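Local coordinates for exotoxin type A precursor (allele 1) (Streptococcus pyogenes phage T12, PDB 1FNU), which acts as a superantigen toxin of the staphylococcal/streptococcal family, probably bridging MHC class II molecules and T-cell receptors as its relatives do, at residues A[58-63]-A[97-102]; A[158-163]-A[184-189]; A[170-175]-A[214-219]. All blocks are in the same frame, centred on the assembly; numbering follows the deposited sequence.

Contact 1 (A[58-63]-A[97-102])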
loop_
_atom_site.group_PDB
_atom_site.type_symbol
_atom_site.label_atom_id
_atom_site.label_comp_id
_atom_site.label_asym_id
_atom_site.label_seq_id
_atom_site.Cartn_x
_atom_site.Cartn_y
_atom_site.Cartn_z
ATOM N N LEU A 58 0.917 17.882 0.645
ATOM C CA LEU A 58 1.887 17.643 -0.419
ATOM C C LEU A 58 3.196 17.256 0.168
ATOM O O LEU A 58 3.709 17.896 1.146
ATOM C CB LEU A 58 2.060 18.914 -1.289
ATOM C CG LEU A 58 3.287 19.053 -2.286
ATOM C CD1 LEU A 58 3.215 17.975 -3.341
ATOM C CD2 LEU A 58 3.298 20.446 -3.028
ATOM N N LYS A 59 3.797 16.240 -0.425
ATOM C CA LYS A 59 5.111 15.833 0.073
ATOM C C LYS A 59 6.168 15.901 -1.043
ATOM O O LYS A 59 5.905 15.529 -2.184
ATOM C CB LYS A 59 5.098 14.374 0.609
ATOM C CG LYS A 59 6.439 13.965 1.138
ATOM C CD LYS A 59 6.495 12.431 1.386
ATOM C CE LYS A 59 6.773 11.615 0.113
ATOM N NZ LYS A 59 7.170 10.241 0.449
ATOM N N THR A 60 7.344 16.471 -0.714
ATOM C CA THR A 60 8.491 16.450 -1.622
ATOM C C THR A 60 9.667 15.711 -1.042
ATOM O O THR A 60 10.041 15.921 0.149
ATOM C CB THR A 60 9.017 17.814 -2.061
ATOM O OG1 THR A 60 10.167 17.577 -2.862
ATOM C CG2 THR A 60 9.411 18.747 -0.812
ATOM N N GLU A 61 10.253 14.833 -1.873
ATOM C CA GLU A 61 11.378 14.054 -1.478
ATOM C C GLU A 61 12.565 14.677 -2.111
ATOM O O GLU A 61 12.635 14.732 -3.311
ATOM C CB GLU A 61 11.294 12.580 -1.946
ATOM C CG GLU A 61 10.439 11.715 -1.059
ATOM C CD GLU A 61 10.351 10.277 -1.617
ATOM O OE1 GLU A 61 11.486 9.664 -1.823
ATOM O OE2 GLU A 61 9.142 9.858 -1.815
ATOM N N LEU A 62 13.527 15.060 -1.270
ATOM C CA LEU A 62 14.753 15.679 -1.715
ATOM C C LEU A 62 15.898 14.657 -1.761
ATOM O O LEU A 62 15.729 13.478 -1.566
ATOM C CB LEU A 62 15.055 16.891 -0.806
ATOM C CG LEU A 62 13.896 17.894 -1.031
ATOM C CD1 LEU A 62 13.566 18.681 0.214
ATOM C CD2 LEU A 62 14.237 18.822 -2.242
ATOM N N LYS A 63 17.080 15.144 -2.052
ATOM C CA LYS A 63 18.233 14.321 -2.206
ATOM C C LYS A 63 18.563 13.406 -1.085
ATOM O O LYS A 63 18.799 12.230 -1.282
ATOM C CB LYS A 63 19.436 15.199 -2.501
ATOM C CG LYS A 63 20.683 14.395 -2.719
ATOM C CD LYS A 63 21.849 15.339 -3.006
ATOM C CE LYS A 63 23.094 14.572 -2.798
ATOM N NZ LYS A 63 24.071 15.082 -3.860
ATOM N N ALA A 97 -0.554 14.332 -2.464
ATOM C CA ALA A 97 0.146 14.433 -3.739
ATOM C C ALA A 97 1.625 14.415 -3.373
ATOM O O ALA A 97 1.994 14.861 -2.302
ATOM C CB ALA A 97 -0.203 15.772 -4.433
ATOM N N CYS A 98 2.466 13.901 -4.288
ATOM C CA CYS A 98 3.878 13.796 -4.051
ATOM C C CYS A 98 4.681 14.290 -5.219
ATOM O O CYS A 98 4.265 14.194 -6.355
ATOM C CB CYS A 98 4.288 12.333 -3.778
ATOM S SG CYS A 98 3.810 11.553 -2.178
ATOM N N ILE A 99 5.840 14.836 -4.897
ATOM C CA ILE A 99 6.803 15.303 -5.885
ATOM C C ILE A 99 8.242 14.968 -5.435
ATOM O O ILE A 99 8.491 14.514 -4.320
ATOM C CB ILE A 99 6.709 16.873 -6.121
ATOM C CG1 ILE A 99 7.083 17.705 -4.837
ATOM C CG2 ILE A 99 5.291 17.289 -6.567
ATOM C CD1 ILE A 99 7.341 19.230 -5.200
ATOM N N TYR A 100 9.182 15.166 -6.352
ATOM C CA TYR A 100 10.576 14.991 -6.042
ATOM C C TYR A 100 11.153 16.385 -6.328
ATOM O O TYR A 100 10.712 17.094 -7.264
ATOM C CB TYR A 100 11.230 13.946 -6.912
ATOM C CG TYR A 100 10.877 12.527 -6.506
ATOM C CD1 TYR A 100 11.585 11.836 -5.504
ATOM C CD2 TYR A 100 9.817 11.880 -7.138
ATOM C CE1 TYR A 100 11.229 10.512 -5.154
ATOM C CE2 TYR A 100 9.448 10.599 -6.814
ATOM C CZ TYR A 100 10.130 9.927 -5.853
ATOM O OH TYR A 100 9.748 8.674 -5.619
ATOM N N GLY A 101 12.061 16.791 -5.445
ATOM C CA GLY A 101 12.668 18.106 -5.540
ATOM C C GLY A 101 11.689 19.251 -5.676
ATOM O O GLY A 101 10.706 19.345 -4.920
ATOM N N GLY A 102 11.962 20.124 -6.657
ATOM C CA GLY A 102 11.130 21.284 -6.968
ATOM C C GLY A 102 11.105 22.434 -5.956
ATOM O O GLY A 102 10.181 23.209 -5.924
HETATM O O HOH W 1 7.600 11.766 -3.466
#
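Ile99 CG1, set between its backbone N and carbonyl carbon (chi1 64°), meets Thr60 CB at 3.4 Å, tighter than usual van der Waals contact. Thr60 turns OG1 anti to its own N (chi1 177°), and the hydroxyl donates to Gly101 O at 2.8 Å, in the carbonyl plane and on a lone pair. Threonine thus suits its place twice, packing on isoleucine while tying down the chain where strand 96-105 is interrupted and the positive phi of Gly101 favours glycine. On the same face Leu58 crosses Ile99 at about a right angle, CD1 lying 3.9 Å from CG2, and Val30 and Ile78 extend this apolar layer.

Glu61 and Tyr100 occupy the other face, side by side and pointing the same way; Glu61 OE1 lies 3.4 Å from Tyr100 CE1, carboxylate and ring planes 58° apart, while Tyr100 OH is hydrogen-bonded to Ser195 OG. Lys59 bends at chi3, laying CE against the SG of Cys98, which is disulfide-bonded to Cys87. Lys59 NZ forms a salt bridge to Glu61 OE2 (3.0 Å) from above the carboxylate plane, and a water links that oxygen to Ile99 O. Four backbone hydrogen bonds join the two parallel strands, the third-to-fifth strand pairing characteristic of the OB-fold barrel.

Contact 2 (A[158-163]-A[184-189])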
loop_
_atom_site.group_PDB
_atom_site.type_symbol
_atom_site.label_atom_id
_atom_site.label_comp_id
_atom_site.label_asym_id
_atom_site.label_seq_id
_atom_site.Cartn_x
_atom_site.Cartn_y
_atom_site.Cartn_z
ATOM N N GLN A 158 3.082 16.771 -30.309
ATOM C CA GLN A 158 2.867 15.377 -30.080
ATOM C C GLN A 158 3.904 14.597 -29.305
ATOM O O GLN A 158 4.052 13.405 -29.576
ATOM C CB GLN A 158 2.724 14.675 -31.413
ATOM C CG GLN A 158 1.335 14.681 -31.849
ATOM C CD GLN A 158 1.230 15.413 -33.126
ATOM O OE1 GLN A 158 0.878 14.804 -34.200
ATOM N NE2 GLN A 158 1.525 16.740 -33.080
ATOM N N LEU A 159 4.589 15.214 -28.346
ATOM C CA LEU A 159 5.639 14.498 -27.608
ATOM C C LEU A 159 5.034 13.302 -26.876
ATOM O O LEU A 159 5.643 12.247 -26.815
ATOM C CB LEU A 159 6.366 15.438 -26.599
ATOM C CG LEU A 159 7.310 14.771 -25.586
ATOM C CD1 LEU A 159 8.276 13.877 -26.291
ATOM C CD2 LEU A 159 8.084 15.798 -24.765
ATOM N N TYR A 160 3.886 13.512 -26.262
ATOM C CA TYR A 160 3.181 12.427 -25.555
ATOM C C TYR A 160 1.692 12.452 -25.985
ATOM O O TYR A 160 1.156 13.515 -26.428
ATOM C CB TYR A 160 3.280 12.590 -24.000
ATOM C CG TYR A 160 4.684 12.628 -23.370
ATOM C CD1 TYR A 160 5.587 11.583 -23.522
ATOM C CD2 TYR A 160 5.121 13.741 -22.626
ATOM C CE1 TYR A 160 6.856 11.631 -22.975
ATOM C CE2 TYR A 160 6.423 13.783 -22.061
ATOM C CZ TYR A 160 7.280 12.724 -22.237
ATOM O OH TYR A 160 8.546 12.724 -21.703
ATOM N N THR A 161 1.022 11.300 -25.913
ATOM C CA THR A 161 -0.402 11.275 -26.186
ATOM C C THR A 161 -0.964 10.229 -25.218
ATOM O O THR A 161 -0.241 9.541 -24.568
ATOM C CB THR A 161 -0.805 10.774 -27.629
ATOM O OG1 THR A 161 -0.557 9.386 -27.697
ATOM C CG2 THR A 161 0.001 11.454 -28.818
ATOM N N ASN A 162 -2.275 10.113 -25.156
ATOM C CA ASN A 162 -2.869 9.066 -24.357
ATOM C C ASN A 162 -2.671 7.849 -25.331
ATOM O O ASN A 162 -3.594 7.391 -25.995
ATOM C CB ASN A 162 -4.348 9.367 -24.122
ATOM C CG ASN A 162 -5.000 8.326 -23.256
ATOM O OD1 ASN A 162 -4.322 7.523 -22.650
ATOM N ND2 ASN A 162 -6.322 8.345 -23.183
ATOM N N GLY A 163 -1.453 7.344 -25.385
ATOM C CA GLY A 163 -1.103 6.302 -26.327
ATOM C C GLY A 163 0.369 6.442 -26.680
ATOM O O GLY A 163 1.120 6.926 -25.845
ATOM N N PHE A 184 17.973 14.753 -19.065
ATOM C CA PHE A 184 16.910 13.864 -18.578
ATOM C C PHE A 184 16.332 13.119 -19.802
ATOM O O PHE A 184 16.080 13.744 -20.844
ATOM C CB PHE A 184 15.735 14.653 -17.956
ATOM C CG PHE A 184 16.101 15.554 -16.807
ATOM C CD1 PHE A 184 17.027 15.193 -15.887
ATOM C CD2 PHE A 184 15.447 16.770 -16.653
ATOM C CE1 PHE A 184 17.316 16.046 -14.814
ATOM C CE2 PHE A 184 15.754 17.616 -15.545
ATOM C CZ PHE A 184 16.675 17.227 -14.671
ATOM N N ASP A 185 16.127 11.800 -19.663
ATOM C CA ASP A 185 15.491 10.962 -20.695
ATOM C C ASP A 185 13.962 11.228 -20.718
ATOM O O ASP A 185 13.301 11.093 -19.678
ATOM C CB ASP A 185 15.724 9.498 -20.372
ATOM C CG ASP A 185 15.531 8.641 -21.555
ATOM O OD1 ASP A 185 14.607 8.999 -22.343
ATOM O OD2 ASP A 185 16.269 7.643 -21.701
ATOM N N PHE A 186 13.405 11.640 -21.853
ATOM C CA PHE A 186 11.973 11.868 -21.930
ATOM C C PHE A 186 11.173 10.582 -21.733
ATOM O O PHE A 186 9.988 10.640 -21.480
ATOM C CB PHE A 186 11.533 12.499 -23.256
ATOM C CG PHE A 186 11.861 13.989 -23.406
ATOM C CD1 PHE A 186 12.225 14.767 -22.319
ATOM C CD2 PHE A 186 11.670 14.623 -24.630
ATOM C CE1 PHE A 186 12.388 16.149 -22.410
ATOM C CE2 PHE A 186 11.828 16.047 -24.755
ATOM C CZ PHE A 186 12.193 16.808 -23.619
ATOM N N PHE A 187 11.829 9.437 -21.849
ATOM C CA PHE A 187 11.139 8.168 -21.748
ATOM C C PHE A 187 11.636 7.252 -20.638
ATOM O O PHE A 187 12.828 7.150 -20.380
ATOM C CB PHE A 187 11.213 7.434 -23.118
ATOM C CG PHE A 187 10.572 8.191 -24.229
ATOM C CD1 PHE A 187 9.200 8.401 -24.248
ATOM C CD2 PHE A 187 11.325 8.755 -25.220
ATOM C CE1 PHE A 187 8.559 9.197 -25.256
ATOM C CE2 PHE A 187 10.698 9.567 -26.256
ATOM C CZ PHE A 187 9.326 9.782 -26.258
ATOM N N PRO A 188 10.693 6.541 -19.971
ATOM C CA PRO A 188 10.958 5.610 -18.887
ATOM C C PRO A 188 11.424 4.249 -19.416
ATOM O O PRO A 188 11.379 4.009 -20.628
ATOM C CB PRO A 188 9.562 5.462 -18.245
ATOM C CG PRO A 188 8.686 5.381 -19.450
ATOM C CD PRO A 188 9.225 6.670 -20.168
ATOM N N GLU A 189 11.819 3.346 -18.495
ATOM C CA GLU A 189 12.120 1.962 -18.869
ATOM C C GLU A 189 10.734 1.348 -19.303
ATOM O O GLU A 189 9.654 1.932 -19.026
ATOM C CB GLU A 189 12.761 1.156 -17.728
ATOM C CG GLU A 189 12.040 1.171 -16.446
ATOM C CD GLU A 189 12.642 0.211 -15.446
ATOM O OE1 GLU A 189 13.839 -0.193 -15.583
ATOM O OE2 GLU A 189 11.880 -0.143 -14.520
#
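Tyr160 sets CG anti to the carbonyl carbon (chi1 -58°), and the ring beyond it carries OH to Phe186 O and CE1 to Phe187, whereas Leu159 sets its CG anti to the backbone N (chi1 169°). The two neighbours then support each other: Leu159 CG sits 3.7 Å above the centre of the Tyr160 ring. Leucine suits this position because its branch point covers the Tyr160 ring while the methyls reach Phe186 and, through CD1, Phe187. Leu159 crosses Phe186 at about a right angle, and CD2 lies 3.8 Å from Phe186 CE2.

Tyrosine is apt beside it, having both a flat apolar ring and a polar tip. Tyr160 OH donates to Phe186 O at a modelled 2.5 Å, short enough that the exact length is doubtful, and meets the oxygen on a lone pair in the carbonyl plane; the oxygen in turn lies at the edge of the tyrosine ring. Tyr160 and Phe187 slide past each other in opposite directions with their planes at 85°, and Tyr160 CE1 comes within 3.7 Å of Phe187 CE1. An Asx turn shapes the far side: Asp185 OD1 accepts from Phe187 N at 2.9 Å, while OD2 accepts from the backbone N of His10, so the carboxylate ties the N-terminal region to the turn.

The contact joins the loop after helix 142-157 to the chain leaving the edge strand 182-185 of the beta-grasp domain. Helix 19-26 adds Ile21 and Tyr22 against Tyr160. All four touching residues are buried, so the hydroxyl is valuable for giving a carbonyl a partner in a largely apolar setting. Arg150 NH1 makes a weak hydrogen bond to the same hydroxyl; its positive charge may polarise the O-H.

Contact 3 (A[170-175]-A[214-219])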
loop_
_atom_site.group_PDB
_atom_site.type_symbol
_atom_site.label_atom_id
_atom_site.label_comp_id
_atom_site.label_asym_id
_atom_site.label_seq_id
_atom_site.Cartn_x
_atom_site.Cartn_y
_atom_site.Cartn_z
ATOM N N GLY A 170 14.035 10.655 -26.873
ATOM C CA GLY A 170 14.010 12.073 -26.554
ATOM C C GLY A 170 14.741 12.407 -25.269
ATOM O O GLY A 170 14.720 11.615 -24.341
ATOM N N TYR A 171 15.460 13.521 -25.215
ATOM C CA TYR A 171 16.130 13.917 -24.000
ATOM C C TYR A 171 16.261 15.423 -24.031
ATOM O O TYR A 171 16.100 16.087 -25.091
ATOM C CB TYR A 171 17.458 13.186 -23.767
ATOM C CG TYR A 171 18.639 13.538 -24.650
ATOM C CD1 TYR A 171 19.498 14.586 -24.329
ATOM C CD2 TYR A 171 18.880 12.815 -25.835
ATOM C CE1 TYR A 171 20.614 14.905 -25.200
ATOM C CE2 TYR A 171 19.956 13.115 -26.671
ATOM C CZ TYR A 171 20.816 14.133 -26.353
ATOM O OH TYR A 171 21.948 14.256 -27.128
ATOM N N ILE A 172 16.405 15.981 -22.841
ATOM C CA ILE A 172 16.512 17.431 -22.716
ATOM C C ILE A 172 17.838 17.613 -21.990
ATOM O O ILE A 172 18.153 16.857 -21.048
ATOM C CB ILE A 172 15.351 17.990 -21.920
ATOM C CG1 ILE A 172 15.493 19.512 -21.818
ATOM C CG2 ILE A 172 15.299 17.313 -20.548
ATOM C CD1 ILE A 172 14.306 20.175 -21.216
ATOM N N LYS A 173 18.611 18.581 -22.453
ATOM C CA LYS A 173 19.943 18.826 -21.915
ATOM C C LYS A 173 20.011 20.229 -21.387
ATOM O O LYS A 173 19.591 21.167 -22.034
ATOM C CB LYS A 173 21.007 18.640 -23.006
ATOM C CG LYS A 173 22.432 19.092 -22.626
ATOM C CD LYS A 173 23.447 18.906 -23.784
ATOM C CE LYS A 173 24.904 19.285 -23.367
ATOM N NZ LYS A 173 26.016 18.760 -24.318
ATOM N N PHE A 174 20.504 20.329 -20.167
ATOM C CA PHE A 174 20.634 21.597 -19.493
ATOM C C PHE A 174 22.133 21.963 -19.484
ATOM O O PHE A 174 23.011 21.142 -19.150
ATOM C CB PHE A 174 20.042 21.479 -18.094
ATOM C CG PHE A 174 18.540 21.503 -18.061
ATOM C CD1 PHE A 174 17.869 22.680 -18.250
ATOM C CD2 PHE A 174 17.799 20.321 -17.835
ATOM C CE1 PHE A 174 16.486 22.721 -18.215
ATOM C CE2 PHE A 174 16.438 20.341 -17.792
ATOM C CZ PHE A 174 15.768 21.549 -17.984
ATOM N N ILE A 175 22.418 23.198 -19.898
ATOM C CA ILE A 175 23.794 23.681 -19.958
ATOM C C ILE A 175 23.923 24.952 -19.099
ATOM O O ILE A 175 23.575 26.045 -19.551
ATOM C CB ILE A 175 24.179 23.979 -21.399
ATOM C CG1 ILE A 175 23.687 22.841 -22.313
ATOM C CG2 ILE A 175 25.748 24.037 -21.507
ATOM C CD1 ILE A 175 23.621 23.280 -23.688
ATOM N N ILE A 214 18.809 25.580 -22.800
ATOM C CA ILE A 214 18.030 24.341 -22.910
ATOM C C ILE A 214 18.082 23.889 -24.334
ATOM O O ILE A 214 17.835 24.660 -25.253
ATOM C CB ILE A 214 16.566 24.553 -22.583
ATOM C CG1 ILE A 214 16.407 25.201 -21.186
ATOM C CG2 ILE A 214 15.879 23.212 -22.659
ATOM C CD1 ILE A 214 14.963 25.780 -20.887
ATOM N N GLU A 215 18.405 22.631 -24.502
ATOM C CA GLU A 215 18.502 21.986 -25.789
ATOM C C GLU A 215 17.727 20.665 -25.777
ATOM O O GLU A 215 17.906 19.824 -24.877
ATOM C CB GLU A 215 19.965 21.700 -26.067
ATOM C CG GLU A 215 20.626 22.818 -26.864
ATOM C CD GLU A 215 22.086 22.634 -26.915
ATOM O OE1 GLU A 215 22.545 21.471 -26.887
ATOM O OE2 GLU A 215 22.789 23.673 -26.999
ATOM N N VAL A 216 16.870 20.500 -26.780
ATOM C CA VAL A 216 16.082 19.287 -26.922
ATOM C C VAL A 216 16.409 18.435 -28.158
ATOM O O VAL A 216 16.305 18.946 -29.279
ATOM C CB VAL A 216 14.587 19.620 -26.980
ATOM C CG1 VAL A 216 13.829 18.386 -27.330
ATOM C CG2 VAL A 216 14.114 20.131 -25.643
ATOM N N TYR A 217 16.706 17.132 -27.940
ATOM C CA TYR A 217 17.028 16.139 -29.018
ATOM C C TYR A 217 16.042 14.958 -29.168
ATOM O O TYR A 217 15.973 14.079 -28.295
ATOM C CB TYR A 217 18.414 15.549 -28.801
ATOM C CG TYR A 217 19.506 16.577 -28.813
ATOM C CD1 TYR A 217 19.860 17.271 -27.634
ATOM C CD2 TYR A 217 20.138 16.936 -30.019
ATOM C CE1 TYR A 217 20.813 18.300 -27.667
ATOM C CE2 TYR A 217 21.085 17.962 -30.063
ATOM C CZ TYR A 217 21.409 18.644 -28.885
ATOM O OH TYR A 217 22.249 19.739 -28.933
ATOM N N LEU A 218 15.346 14.893 -30.288
ATOM C CA LEU A 218 14.353 13.846 -30.538
ATOM C C LEU A 218 14.637 13.037 -31.811
ATOM O O LEU A 218 15.228 13.574 -32.780
ATOM C CB LEU A 218 12.979 14.483 -30.715
ATOM C CG LEU A 218 12.406 15.441 -29.684
ATOM C CD1 LEU A 218 11.129 16.100 -30.276
ATOM C CD2 LEU A 218 12.079 14.672 -28.347
ATOM N N THR A 219 14.234 11.760 -31.823
ATOM C CA THR A 219 14.390 10.922 -33.016
ATOM C C THR A 219 13.005 10.335 -33.206
ATOM O O THR A 219 12.213 10.259 -32.259
ATOM C CB THR A 219 15.434 9.753 -32.895
ATOM O OG1 THR A 219 15.000 8.800 -31.929
ATOM C CG2 THR A 219 16.789 10.249 -32.490
#
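Lys173 and Glu215 form a hydrogen-bonded antiparallel pair: Lys173 N donates to Glu215 O at 2.8 Å, nearly straight on to the carbonyl, and Glu215 N returns a bond to Lys173 O. Tyr171 and Tyr217 make the second such pair, its Tyr171 N to Tyr217 O bond longer and more bent (3.2 Å, with an N-H...O angle of 144°). These strands are neighbours in the mixed sheet of the beta-grasp domain, where 212-219 lies between 169-176 and 110-123.

Among the side chains, Tyr217 OH donates to Glu215 OE1 at 2.7 Å, approaching from above the carboxylate plane, so one partly exposed residue steadies another two positions along its strand. Lys173 runs extended beside Glu215 in the same direction, but its NZ makes a salt bridge to Asp3. Long polar side chains suit this face, since their stems pack while their ends find partners above the sheet. Ile175 CD1 rests against the Glu215 carboxylate, 3.4 Å from OE2.

On the same face Tyr171 places CG between its backbone N and carbonyl carbon (chi1 72°), and the ring lies against Tyr217. Tyr217 CB makes a CH-pi contact over the Tyr171 ring, 3.9 Å from its centroid. The two rings, with planes 21° apart, are slid so far that they barely overlap.

The opposite face is apolar, as befits the side packed on helix 142-157: Ile172 and Val216 both touch Val149, and Phe174 touches Ala142. Across the strands Ile172 CD1 meets Ile214 CG2 at 3.7 Å, and Ile214 CG1 lies beside Phe174 CE1. At the far end of this face Gly170, lacking a side chain, admits Leu218, whose CD2 methyl comes within 3.7 Å of Gly170 CA.

How the contacts relate
Contact 1 belongs to the OB-fold domain, whereas contacts 2 and 3 share the beta-grasp domain; contacts 1 and 3 lie on opposite sides of the chain's centre, about 24 Å apart between centres. Contacts 1 and 2 are buried, and contact 3 is only partly so, with one polar face and one apolar face. Contacts 2 and 3 touch directly, because strand 182-185 borders strand 169-176: Phe186 N lies 2.8 Å from Gly170 O, a probable hydrogen bond. Backbone ladders carry contact 1, parallel, and contact 3, antiparallel. Contact 2 has no such ladder: aromatic and leucine side chains pack, and a tyrosine hydroxyl reaches a backbone carbonyl just beyond strand 182-185.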